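Local atomic coordinates of glucose-6-phosphate isomerase (Thermus thermophilus, PDB entry 1ZZG), a protein that probably catalyses the reversible isomerisation of glucose 6-phosphate to fructose 6-phosphate, a shared step of glycolysis and gluconeogenesis. Residues 289-292 with 293-297; 249-252 with 253-256; 83-86 with 87-91; 122-126 with 127-131; 336-339 with 340-343. One frame throughout, in Å; residues are numbered along the deposited sequence.

Interaction 1 (289-292 with 293-297); sequences PKDQ and HAQVQ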
loop_
_atom_site.group_PDB
_atom_site.type_symbol
_atom_site.label_atom_id
_atom_site.label_comp_id
_atom_site.label_asym_id
_atom_site.label_seq_id
_atom_site.Cartn_x
_atom_site.Cartn_y
_atom_site.Cartn_z
ATOM N N PRO A 289 10.913 -0.604 -8.379
ATOM C CA PRO A 289 10.938 0.688 -9.073
ATOM C C PRO A 289 9.590 1.361 -9.371
ATOM O O PRO A 289 9.567 2.494 -9.858
ATOM C CB PRO A 289 11.680 0.356 -10.361
ATOM C CG PRO A 289 11.124 -0.998 -10.683
ATOM C CD PRO A 289 11.147 -1.709 -9.330
ATOM N N LYS A 290 8.472 0.696 -9.073
ATOM C CA LYS A 290 7.163 1.276 -9.391
ATOM C C LYS A 290 6.945 2.715 -8.905
ATOM O O LYS A 290 6.287 3.509 -9.583
ATOM C CB LYS A 290 6.017 0.372 -8.891
ATOM C CG LYS A 290 5.770 0.407 -7.386
ATOM C CD LYS A 290 4.627 -0.529 -6.975
ATOM C CE LYS A 290 4.980 -1.991 -7.241
ATOM N NZ LYS A 290 3.952 -2.957 -6.742
ATOM N N ASP A 291 7.494 3.073 -7.749
ATOM C CA ASP A 291 7.298 4.434 -7.272
ATOM C C ASP A 291 8.171 5.490 -7.951
ATOM O O ASP A 291 8.100 6.675 -7.622
ATOM C CB ASP A 291 7.418 4.487 -5.750
ATOM C CG ASP A 291 6.099 4.155 -5.073
ATOM O OD1 ASP A 291 5.083 4.773 -5.465
ATOM O OD2 ASP A 291 6.064 3.291 -4.172
ATOM N N GLN A 292 8.982 5.059 -8.913
ATOM C CA GLN A 292 9.798 5.991 -9.684
ATOM C C GLN A 292 8.779 6.571 -10.666
ATOM O O GLN A 292 9.010 7.599 -11.310
ATOM C CB GLN A 292 10.897 5.250 -10.460
ATOM C CG GLN A 292 11.918 4.516 -9.590
ATOM C CD GLN A 292 12.860 3.621 -10.391
ATOM O OE1 GLN A 292 13.655 2.873 -9.819
ATOM N NE2 GLN A 292 12.770 3.691 -11.719
ATOM N N HIS A 293 7.635 5.891 -10.746
ATOM C CA HIS A 293 6.541 6.267 -11.629
ATOM C C HIS A 293 5.335 6.738 -10.820
ATOM O O HIS A 293 4.191 6.516 -11.233
ATOM C CB HIS A 293 6.104 5.061 -12.476
ATOM C CG HIS A 293 7.212 4.412 -13.244
ATOM N ND1 HIS A 293 7.487 4.718 -14.559
ATOM C CD2 HIS A 293 8.106 3.460 -12.885
ATOM C CE1 HIS A 293 8.500 3.980 -14.979
ATOM N NE2 HIS A 293 8.894 3.208 -13.982
ATOM N N ALA A 294 5.569 7.366 -9.668
ATOM C CA ALA A 294 4.454 7.836 -8.854
ATOM C C ALA A 294 4.829 8.841 -7.769
ATOM O O ALA A 294 4.207 9.898 -7.656
ATOM C CB ALA A 294 3.726 6.645 -8.224
ATOM N N GLN A 295 5.833 8.521 -6.962
ATOM C CA GLN A 295 6.221 9.432 -5.892
ATOM C C GLN A 295 7.571 10.114 -6.090
ATOM O O GLN A 295 7.800 11.203 -5.559
ATOM C CB GLN A 295 6.217 8.696 -4.553
ATOM C CG GLN A 295 4.883 8.062 -4.202
ATOM C CD GLN A 295 4.890 7.428 -2.822
ATOM O OE1 GLN A 295 4.864 8.123 -1.803
ATOM N NE2 GLN A 295 4.927 6.104 -2.782
ATOM N N VAL A 296 8.459 9.478 -6.846
ATOM C CA VAL A 296 9.787 10.029 -7.083
ATOM C C VAL A 296 9.757 11.425 -7.693
ATOM O O VAL A 296 10.629 12.244 -7.405
ATOM C CB VAL A 296 10.623 9.088 -7.977
ATOM C CG1 VAL A 296 11.896 9.790 -8.437
ATOM C CG2 VAL A 296 10.986 7.832 -7.194
ATOM N N GLN A 297 8.761 11.698 -8.536
ATOM C CA GLN A 297 8.643 13.017 -9.155
ATOM C C GLN A 297 8.578 14.068 -8.050
ATOM O O GLN A 297 9.264 15.089 -8.110
ATOM C CB GLN A 297 7.392 13.081 -10.044
ATOM C CG GLN A 297 6.975 14.481 -10.494
ATOM C CD GLN A 297 8.089 15.263 -11.179
ATOM O OE1 GLN A 297 8.787 14.744 -12.057
ATOM N NE2 GLN A 297 8.247 16.527 -10.788
HETATM O O HOH W 1 7.468 9.523 -10.187
#

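Interaction 2 (249-252 with 253-256); sequences VYSE and RLSH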
loop_
_atom_site.group_PDB
_atom_site.type_symbol
_atom_site.label_atom_id
_atom_site.label_comp_id
_atom_site.label_asym_id
_atom_site.label_seq_id
_atom_site.Cartn_x
_atom_site.Cartn_y
_atom_site.Cartn_z
ATOM N N VAL A 249 11.223 0.310 -0.533
ATOM C CA VAL A 249 11.823 -1.005 -0.728
ATOM C C VAL A 249 11.841 -1.460 -2.184
ATOM O O VAL A 249 10.800 -1.511 -2.838
ATOM C CB VAL A 249 11.073 -2.071 0.103
ATOM C CG1 VAL A 249 11.749 -3.425 -0.049
ATOM C CG2 VAL A 249 11.037 -1.654 1.561
ATOM N N TYR A 250 13.029 -1.792 -2.683
ATOM C CA TYR A 250 13.184 -2.258 -4.054
ATOM C C TYR A 250 13.024 -3.762 -4.170
ATOM O O TYR A 250 13.992 -4.488 -4.394
ATOM C CB TYR A 250 14.546 -1.842 -4.619
ATOM C CG TYR A 250 14.482 -0.504 -5.300
ATOM C CD1 TYR A 250 14.417 0.675 -4.560
ATOM C CD2 TYR A 250 14.390 -0.419 -6.691
ATOM C CE1 TYR A 250 14.254 1.907 -5.186
ATOM C CE2 TYR A 250 14.225 0.810 -7.328
ATOM C CZ TYR A 250 14.155 1.964 -6.571
ATOM O OH TYR A 250 13.961 3.173 -7.201
ATOM N N SER A 251 11.785 -4.212 -4.020
ATOM C CA SER A 251 11.440 -5.623 -4.097
ATOM C C SER A 251 9.927 -5.750 -4.149
ATOM O O SER A 251 9.212 -4.945 -3.555
ATOM C CB SER A 251 11.968 -6.370 -2.869
ATOM O OG SER A 251 11.526 -7.720 -2.860
ATOM N N GLU A 252 9.438 -6.748 -4.878
ATOM C CA GLU A 252 8.002 -6.977 -4.954
ATOM C C GLU A 252 7.649 -8.019 -3.888
ATOM O O GLU A 252 6.572 -7.975 -3.292
ATOM C CB GLU A 252 7.605 -7.468 -6.352
ATOM C CG GLU A 252 6.117 -7.784 -6.524
ATOM C CD GLU A 252 5.196 -6.566 -6.390
ATOM O OE1 GLU A 252 5.681 -5.411 -6.388
ATOM O OE2 GLU A 252 3.966 -6.775 -6.296
ATOM N N ARG A 253 8.562 -8.955 -3.644
ATOM C CA ARG A 253 8.334 -9.980 -2.625
ATOM C C ARG A 253 8.115 -9.302 -1.267
ATOM O O ARG A 253 7.349 -9.792 -0.431
ATOM C CB ARG A 253 9.534 -10.928 -2.545
ATOM C CG ARG A 253 9.759 -11.760 -3.804
ATOM C CD ARG A 253 11.051 -12.542 -3.681
ATOM N NE ARG A 253 11.017 -13.418 -2.516
ATOM C CZ ARG A 253 12.095 -13.907 -1.916
ATOM N NH1 ARG A 253 13.301 -13.598 -2.372
ATOM N NH2 ARG A 253 11.964 -14.711 -0.865
ATOM N N LEU A 254 8.788 -8.174 -1.065
ATOM C CA LEU A 254 8.671 -7.404 0.174
ATOM C C LEU A 254 7.695 -6.233 0.025
ATOM O O LEU A 254 7.803 -5.242 0.742
ATOM C CB LEU A 254 10.033 -6.848 0.586
ATOM C CG LEU A 254 11.106 -7.797 1.122
ATOM C CD1 LEU A 254 12.360 -6.992 1.437
ATOM C CD2 LEU A 254 10.602 -8.504 2.377
ATOM N N SER A 255 6.745 -6.347 -0.897
ATOM C CA SER A 255 5.781 -5.270 -1.132
ATOM C C SER A 255 4.942 -4.882 0.089
ATOM O O SER A 255 4.370 -3.796 0.132
ATOM C CB SER A 255 4.839 -5.653 -2.278
ATOM O OG SER A 255 3.970 -6.698 -1.895
ATOM N N HIS A 256 4.857 -5.763 1.080
ATOM C CA HIS A 256 4.056 -5.463 2.262
ATOM C C HIS A 256 4.883 -5.018 3.467
ATOM O O HIS A 256 4.326 -4.715 4.528
ATOM C CB HIS A 256 3.194 -6.676 2.618
ATOM C CG HIS A 256 2.135 -6.967 1.600
ATOM N ND1 HIS A 256 0.903 -6.349 1.613
ATOM C CD2 HIS A 256 2.153 -7.744 0.491
ATOM C CE1 HIS A 256 0.209 -6.729 0.555
ATOM N NE2 HIS A 256 0.945 -7.576 -0.143
#

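Interaction 3 (83-86 with 87-91); sequences ALEA and AFNES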
loop_
_atom_site.group_PDB
_atom_site.type_symbol
_atom_site.label_atom_id
_atom_site.label_comp_id
_atom_site.label_asym_id
_atom_site.label_seq_id
_atom_site.Cartn_x
_atom_site.Cartn_y
_atom_site.Cartn_z
ATOM N N ALA A 83 3.574 -9.018 5.520
ATOM C CA ALA A 83 4.916 -8.725 5.042
ATOM C C ALA A 83 5.762 -9.989 4.860
ATOM O O ALA A 83 6.452 -10.139 3.852
ATOM C CB ALA A 83 5.610 -7.764 6.004
ATOM N N LEU A 84 5.694 -10.896 5.833
ATOM C CA LEU A 84 6.473 -12.133 5.799
ATOM C C LEU A 84 5.954 -13.192 4.819
ATOM O O LEU A 84 6.726 -13.773 4.039
ATOM C CB LEU A 84 6.557 -12.721 7.214
ATOM C CG LEU A 84 7.371 -11.903 8.232
ATOM C CD1 LEU A 84 7.147 -12.440 9.645
ATOM C CD2 LEU A 84 8.856 -11.955 7.870
ATOM N N GLU A 85 4.649 -13.444 4.852
ATOM C CA GLU A 85 4.049 -14.440 3.968
ATOM C C GLU A 85 4.176 -14.071 2.493
ATOM O O GLU A 85 4.404 -14.936 1.652
ATOM C CB GLU A 85 2.575 -14.641 4.330
ATOM C CG GLU A 85 1.860 -15.747 3.543
ATOM C CD GLU A 85 1.170 -15.239 2.292
ATOM O OE1 GLU A 85 0.448 -14.223 2.390
ATOM O OE2 GLU A 85 1.334 -15.860 1.212
ATOM N N ALA A 86 4.034 -12.787 2.180
ATOM C CA ALA A 86 4.134 -12.335 0.799
ATOM C C ALA A 86 5.545 -12.563 0.267
ATOM O O ALA A 86 5.739 -12.864 -0.907
ATOM C CB ALA A 86 3.776 -10.856 0.704
ATOM N N ALA A 87 6.529 -12.433 1.148
ATOM C CA ALA A 87 7.916 -12.591 0.746
ATOM C C ALA A 87 8.441 -14.025 0.751
ATOM O O ALA A 87 9.345 -14.361 -0.019
ATOM C CB ALA A 87 8.802 -11.721 1.630
ATOM N N PHE A 88 7.868 -14.878 1.592
ATOM C CA PHE A 88 8.384 -16.233 1.695
ATOM C C PHE A 88 7.413 -17.391 1.516
ATOM O O PHE A 88 7.665 -18.482 2.023
ATOM C CB PHE A 88 9.105 -16.371 3.040
ATOM C CG PHE A 88 10.100 -15.275 3.301
ATOM C CD1 PHE A 88 11.174 -15.075 2.435
ATOM C CD2 PHE A 88 9.962 -14.437 4.404
ATOM C CE1 PHE A 88 12.101 -14.056 2.664
ATOM C CE2 PHE A 88 10.883 -13.414 4.647
ATOM C CZ PHE A 88 11.956 -13.220 3.774
ATOM N N ASN A 89 6.316 -17.183 0.800
ATOM C CA ASN A 89 5.382 -18.280 0.603
ATOM C C ASN A 89 5.996 -19.279 -0.380
ATOM O O ASN A 89 6.194 -18.970 -1.555
ATOM C CB ASN A 89 4.044 -17.771 0.066
ATOM C CG ASN A 89 2.964 -18.837 0.109
ATOM O OD1 ASN A 89 3.203 -19.985 -0.261
ATOM N ND2 ASN A 89 1.770 -18.461 0.560
ATOM N N GLU A 90 6.305 -20.474 0.110
ATOM C CA GLU A 90 6.903 -21.519 -0.717
ATOM C C GLU A 90 5.922 -22.662 -0.965
ATOM O O GLU A 90 6.011 -23.360 -1.974
ATOM C CB GLU A 90 8.136 -22.113 -0.024
ATOM C CG GLU A 90 9.233 -21.137 0.368
ATOM C CD GLU A 90 9.875 -20.464 -0.828
ATOM O OE1 GLU A 90 9.959 -21.110 -1.894
ATOM O OE2 GLU A 90 10.308 -19.296 -0.697
ATOM N N SER A 91 4.990 -22.846 -0.035
ATOM C CA SER A 91 4.022 -23.939 -0.097
ATOM C C SER A 91 2.871 -23.792 -1.081
ATOM O O SER A 91 2.314 -24.785 -1.536
ATOM C CB SER A 91 3.437 -24.177 1.294
ATOM O OG SER A 91 2.613 -23.091 1.670
#

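Interaction 4 (122-126 with 127-131); sequences AVSKS and GSTAE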
loop_
_atom_site.group_PDB
_atom_site.type_symbol
_atom_site.label_atom_id
_atom_site.label_comp_id
_atom_site.label_asym_id
_atom_site.label_seq_id
_atom_site.Cartn_x
_atom_site.Cartn_y
_atom_site.Cartn_z
ATOM N N ALA A 122 -7.527 -16.785 14.416
ATOM C CA ALA A 122 -7.964 -15.536 15.032
ATOM C C ALA A 122 -6.799 -14.988 15.845
ATOM O O ALA A 122 -6.376 -15.597 16.831
ATOM C CB ALA A 122 -9.157 -15.782 15.927
ATOM N N VAL A 123 -6.295 -13.829 15.435
ATOM C CA VAL A 123 -5.151 -13.215 16.091
ATOM C C VAL A 123 -5.460 -11.860 16.712
ATOM O O VAL A 123 -5.909 -10.939 16.025
ATOM C CB VAL A 123 -3.991 -13.024 15.091
ATOM C CG1 VAL A 123 -2.712 -12.672 15.845
ATOM C CG2 VAL A 123 -3.808 -14.289 14.249
ATOM N N SER A 124 -5.205 -11.746 18.012
ATOM C CA SER A 124 -5.426 -10.502 18.751
ATOM C C SER A 124 -4.719 -10.589 20.101
ATOM O O SER A 124 -4.941 -11.537 20.857
ATOM C CB SER A 124 -6.921 -10.268 18.976
ATOM O OG SER A 124 -7.129 -9.117 19.782
ATOM N N LYS A 125 -3.871 -9.610 20.409
ATOM C CA LYS A 125 -3.153 -9.621 21.680
ATOM C C LYS A 125 -4.120 -9.468 22.853
ATOM O O LYS A 125 -4.119 -10.285 23.770
ATOM C CB LYS A 125 -2.106 -8.500 21.732
ATOM C CG LYS A 125 -1.329 -8.471 23.045
ATOM C CD LYS A 125 -0.305 -7.340 23.082
ATOM C CE LYS A 125 0.411 -7.286 24.428
ATOM N NZ LYS A 125 1.228 -8.508 24.670
ATOM N N SER A 126 -4.945 -8.423 22.811
ATOM C CA SER A 126 -5.921 -8.163 23.871
ATOM C C SER A 126 -7.047 -9.184 23.782
ATOM O O SER A 126 -7.697 -9.503 24.782
ATOM C CB SER A 126 -6.519 -6.768 23.712
ATOM O OG SER A 126 -7.352 -6.724 22.565
ATOM N N GLY A 127 -7.273 -9.685 22.570
ATOM C CA GLY A 127 -8.324 -10.657 22.349
ATOM C C GLY A 127 -9.695 -10.013 22.224
ATOM O O GLY A 127 -10.692 -10.704 22.017
ATOM N N SER A 128 -9.756 -8.690 22.330
ATOM C CA SER A 128 -11.036 -8.000 22.239
ATOM C C SER A 128 -11.149 -6.987 21.099
ATOM O O SER A 128 -12.105 -6.220 21.051
ATOM C CB SER A 128 -11.342 -7.300 23.568
ATOM O OG SER A 128 -10.450 -6.221 23.795
ATOM N N THR A 129 -10.188 -6.977 20.184
ATOM C CA THR A 129 -10.237 -6.030 19.070
ATOM C C THR A 129 -11.547 -6.195 18.304
ATOM O O THR A 129 -11.847 -7.272 17.802
ATOM C CB THR A 129 -9.043 -6.236 18.130
ATOM O OG1 THR A 129 -7.835 -5.986 18.857
ATOM C CG2 THR A 129 -9.121 -5.283 16.941
ATOM N N ALA A 130 -12.316 -5.115 18.221
ATOM C CA ALA A 130 -13.626 -5.134 17.569
ATOM C C ALA A 130 -13.697 -5.816 16.202
ATOM O O ALA A 130 -14.485 -6.742 16.003
ATOM C CB ALA A 130 -14.167 -3.707 17.467
ATOM N N GLU A 131 -12.875 -5.361 15.263
ATOM C CA GLU A 131 -12.880 -5.914 13.909
ATOM C C GLU A 131 -12.672 -7.422 13.860
ATOM O O GLU A 131 -13.322 -8.128 13.083
ATOM C CB GLU A 131 -11.812 -5.218 13.043
ATOM C CG GLU A 131 -12.040 -3.720 12.871
ATOM C CD GLU A 131 -11.301 -2.885 13.900
ATOM O OE1 GLU A 131 -11.094 -3.366 15.036
ATOM O OE2 GLU A 131 -10.936 -1.736 13.571
HETATM O O HOH W 2 -6.041 -4.406 21.155
#

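Interaction 5 (336-339 with 340-343); sequences GKTL and FQLL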
loop_
_atom_site.group_PDB
_atom_site.type_symbol
_atom_site.label_atom_id
_atom_site.label_comp_id
_atom_site.label_asym_id
_atom_site.label_seq_id
_atom_site.Cartn_x
_atom_site.Cartn_y
_atom_site.Cartn_z
ATOM N N GLY A 336 19.936 -9.761 -23.048
ATOM C CA GLY A 336 21.174 -10.258 -22.474
ATOM C C GLY A 336 21.321 -9.938 -21.000
ATOM O O GLY A 336 21.962 -10.685 -20.265
ATOM N N LYS A 337 20.742 -8.822 -20.566
ATOM C CA LYS A 337 20.797 -8.428 -19.159
ATOM C C LYS A 337 19.772 -9.274 -18.413
ATOM O O LYS A 337 18.933 -9.917 -19.043
ATOM C CB LYS A 337 20.426 -6.951 -18.994
ATOM C CG LYS A 337 21.107 -6.009 -19.975
ATOM C CD LYS A 337 22.620 -6.065 -19.864
ATOM C CE LYS A 337 23.270 -5.120 -20.863
ATOM N NZ LYS A 337 24.747 -5.287 -20.907
ATOM N N THR A 338 19.834 -9.271 -17.083
ATOM C CA THR A 338 18.882 -10.036 -16.274
ATOM C C THR A 338 17.867 -9.095 -15.613
ATOM O O THR A 338 18.081 -7.885 -15.535
ATOM C CB THR A 338 19.586 -10.835 -15.149
ATOM O OG1 THR A 338 20.099 -9.929 -14.162
ATOM C CG2 THR A 338 20.732 -11.666 -15.717
ATOM N N LEU A 339 16.758 -9.658 -15.144
ATOM C CA LEU A 339 15.733 -8.859 -14.485
ATOM C C LEU A 339 16.291 -8.244 -13.205
ATOM O O LEU A 339 16.056 -7.069 -12.921
ATOM C CB LEU A 339 14.499 -9.715 -14.164
ATOM C CG LEU A 339 13.634 -10.102 -15.372
ATOM C CD1 LEU A 339 12.400 -10.863 -14.914
ATOM C CD2 LEU A 339 13.224 -8.846 -16.121
ATOM N N PHE A 340 17.035 -9.029 -12.431
ATOM C CA PHE A 340 17.602 -8.488 -11.199
ATOM C C PHE A 340 18.611 -7.391 -11.527
ATOM O O PHE A 340 18.708 -6.387 -10.819
ATOM C CB PHE A 340 18.304 -9.566 -10.382
ATOM C CG PHE A 340 18.765 -9.075 -9.040
ATOM C CD1 PHE A 340 17.885 -9.041 -7.959
ATOM C CD2 PHE A 340 20.051 -8.569 -8.875
ATOM C CE1 PHE A 340 18.277 -8.507 -6.734
ATOM C CE2 PHE A 340 20.455 -8.030 -7.654
ATOM C CZ PHE A 340 19.565 -7.999 -6.581
ATOM N N GLN A 341 19.369 -7.593 -12.599
ATOM C CA GLN A 341 20.360 -6.609 -13.023
ATOM C C GLN A 341 19.656 -5.273 -13.261
ATOM O O GLN A 341 20.168 -4.211 -12.905
ATOM C CB GLN A 341 21.041 -7.076 -14.309
ATOM C CG GLN A 341 22.283 -6.293 -14.687
ATOM C CD GLN A 341 22.895 -6.786 -15.985
ATOM O OE1 GLN A 341 22.620 -7.905 -16.430
ATOM N NE2 GLN A 341 23.742 -5.959 -16.594
ATOM N N LEU A 342 18.474 -5.337 -13.871
ATOM C CA LEU A 342 17.691 -4.133 -14.142
ATOM C C LEU A 342 17.226 -3.518 -12.823
ATOM O O LEU A 342 17.381 -2.321 -12.590
ATOM C CB LEU A 342 16.471 -4.466 -15.009
ATOM C CG LEU A 342 15.534 -3.291 -15.315
ATOM C CD1 LEU A 342 16.327 -2.120 -15.891
ATOM C CD2 LEU A 342 14.452 -3.736 -16.285
ATOM N N LEU A 343 16.647 -4.356 -11.973
ATOM C CA LEU A 343 16.154 -3.932 -10.666
ATOM C C LEU A 343 17.243 -3.176 -9.913
ATOM O O LEU A 343 17.027 -2.060 -9.440
ATOM C CB LEU A 343 15.705 -5.164 -9.868
ATOM C CG LEU A 343 15.312 -5.041 -8.391
ATOM C CD1 LEU A 343 14.338 -3.889 -8.196
ATOM C CD2 LEU A 343 14.687 -6.369 -7.922
#

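Interaction 1 (289-292 with 293-297)
The carbonyl oxygen of Asp291 faces the N-H groups of Gln295 and Val296, where the short 3-10 turn 290-292 runs on toward the helix that starts at Val296. Val296 N donates to Asp291 O at 2.9 Å, almost in line with the carbonyl bond. Gln295 N gives Asp291 O a second bond of 3.0 Å, tilted 29° from the carbonyl plane. Ala294 N adds a weak third bond to the same oxygen. The side chains of Asp291 and Gln295 lie side by side and point the same way. Gln295 NE2 donates to Asp291 OD1 over 3.0 Å, and the bond is nearly straight. OD1 lies in the amide plane, but NE2 stands above the carboxylate plane. The two planes are 79° apart. Val296 turns back toward the 3-10 turn. Its CG2, anti to the carbonyl carbon, comes to 3.3 Å from Gln292 CA. A water donates to Gln292 O at 2.7 Å and accepts from Gln297 N. The His293 ring brings CD2 to 3.5 Å from Pro289 O at its edge, while NE2 bonds Glu131 of the second subunit. Asp291 OD2 takes the N-H of Leu287, and Gln292 OE1 meets the hydroxyl of Tyr250. Asp291 and Gln295 touch strand 278-287, Pro289 touches helix 339-356, and the second subunit also packs here.

Interaction 2 (249-252 with 253-256)
Val249 and Leu254 cross at about a right angle, with Val249 CG1 3.9 Å from Leu254 CB. The CD1 branch of Leu254 is just as near to CG1, so one valine methyl meets two atoms of the leucine. Ser251 points toward the following residues. Its hydroxyl is anti to the backbone N (chi1 174°), which carries OG round to the N-H of Leu254. The Leu254 N to Ser251 OG bond is weak, at 3.3 Å. The same OG has a stronger partner in Glu102 of the second subunit. The chain folds here in a type I beta turn from Glu252 to Ser255, between strand 244-249 and helix 257-269. Ser255 N closes the turn on Glu252 O at 2.9 Å. The donor stands well above the carbonyl plane, 68° out of it. Ser255 CB comes within 3.1 Å of Glu252 O. The Glu252 side chain bends at its second torsion (chi2 65°), and its OE1 forms a salt bridge with Lys290. Arg253 NH2 donates to Ala87 O in the last turn of helix 79-88.

Interaction 3 (83-86 with 87-91)
Leu84 and Phe88, one helical turn apart, form the tightly packed side of this contact. Leu84 CD2 meets Phe88 CE2 at 4.1 Å, the two side chains crossing obliquely. Phe88 CG is anti to the carbonyl carbon (chi1 -50°), which swings the ring back over the preceding residue. One ring face is covered by Ala87 CB, 3.9 Å above its centre. Leu84 O takes the N-H of Phe88 at 2.9 Å. Ala87 N adds a weak bond to the same oxygen. The ring atom CD2 also lies close, 3.3 Å from Leu84 O. The other side is polar and partly exposed. Here Glu85 and Asn89 run side by side in the same direction. Asn89 ND2 donates to Glu85 OE2 over 2.7 Å, in an almost straight bond. It arrives on the anti side of the carboxylate, whose plane is 83° from that of the amide. Glu85 OE1 bonds the hydroxyl of Tyr97, and Asn89 ND2 also reaches Val93 O. Helix 79-88 links strands 68-72 and 94-98 in a beta-alpha-beta unit. Glu85 and Asn89 lie against strand 94-98, while Leu84 and Phe88 pack on helix 371-391.

Interaction 4 (122-126 with 127-131)
Gly127, Ser126 and Ser124 carry most of this contact, and Gly127 N donates to Ser124 OG at 2.8 Å. Ser124 points toward the loop that follows its strand. With OG anti to the backbone N (chi1 175°), the hydroxyl faces the N-H of Gly127. It also shares a weak bond of 3.3 Å with Thr129 OG1. Gly127 has a positive phi of 81°, which favours glycine, and a beta carbon here would run into Ser126 O. Ser126 holds its hydroxyl between its own N and carbonyl carbon. There OG accepts from Ser128 N at 3.1 Å, in a nearly straight bond. A water lies 3.0 Å from Ser126 OG and is weakly bonded to Thr129 OG1. This is the serine- and threonine-rich loop of a sugar isomerase (SIS) domain, between strand 118-124 and helix 130-147 of a beta-alpha-beta unit. In relatives the equivalent loop binds the sugar phosphate, and it probably does so here. Were Ser124 an alanine, Gly127 N would probably lack its hydroxyl acceptor and the Thr129 hydroxyl would be more able to turn. Thr129 is the N-cap residue, but its side chain makes no capping bond. Its N is buried with no partner in the model. The side chain of Thr129 lies about 6 Å from that of Lys406, a predicted active-site residue.

Interaction 5 (336-339 with 340-343)
Thr338 OG1 is gripped twice: Gln341 N donates to it at 2.9 Å, and Asp319 OD2 is its partner from earlier in the same loop. The hydroxyl sits between the backbone N and the carbonyl carbon of Thr338 (chi1 69°). There it faces the Gln341 N-H in the first turn of the helix. In return, Thr338 N donates to Gln341 OE1 at 3.2 Å. The two bonds make a capping box, with Thr338 as the N-cap of helix 339-356. Thr338 N stands above the amide carbonyl plane, 38° out of it. Gln341 holds CG anti to the backbone N (chi1 -168°), and the extended chain carries OE1 to Thr338 N. Its NE2 lies alongside Lys337 CD at 3.5 Å, the two chains crossing at a slant. Loss of the amide, as with a leucine here, is likely to deprive Thr338 N of its mate and to take away the group that lies against Lys337 CD. The ordinary helical bonds begin with Leu342 N to Thr338 O at 3.1 Å. Next comes Leu343 N to Leu339 O, at 2.9 Å and nearly straight. Asp319 OD1 also accepts from Phe340 N, and its negative charge probably suits the positive end of the helix dipole. The cap starts the long helix that follows strand 306-313 and its loop. Leu339 packs on Val320 and Ile322 of that loop, while Leu342 and Leu343 touch Ala134 and Val101 of the second subunit.

Overall arrangement
All five are local contacts at turns or helix ends, but their chemistry differs. Interactions 1 and 2 are buried and joined directly by a salt bridge and a probable hydrogen bond. Interaction 5 is partly buried and touches both through Leu343, which packs on Pro289 and Tyr250. Interaction 3, also partly buried, lies at the end of a helix, with an apolar side and a polar side, and an arginine of interaction 2 bonds to it. Interaction 4 stands apart on the other side of the chain's centre from interactions 1, 2 and 5. It is partly buried and built of hydroxyls and backbone N-H groups. Across the dimer, it meets interaction 1 of the second subunit.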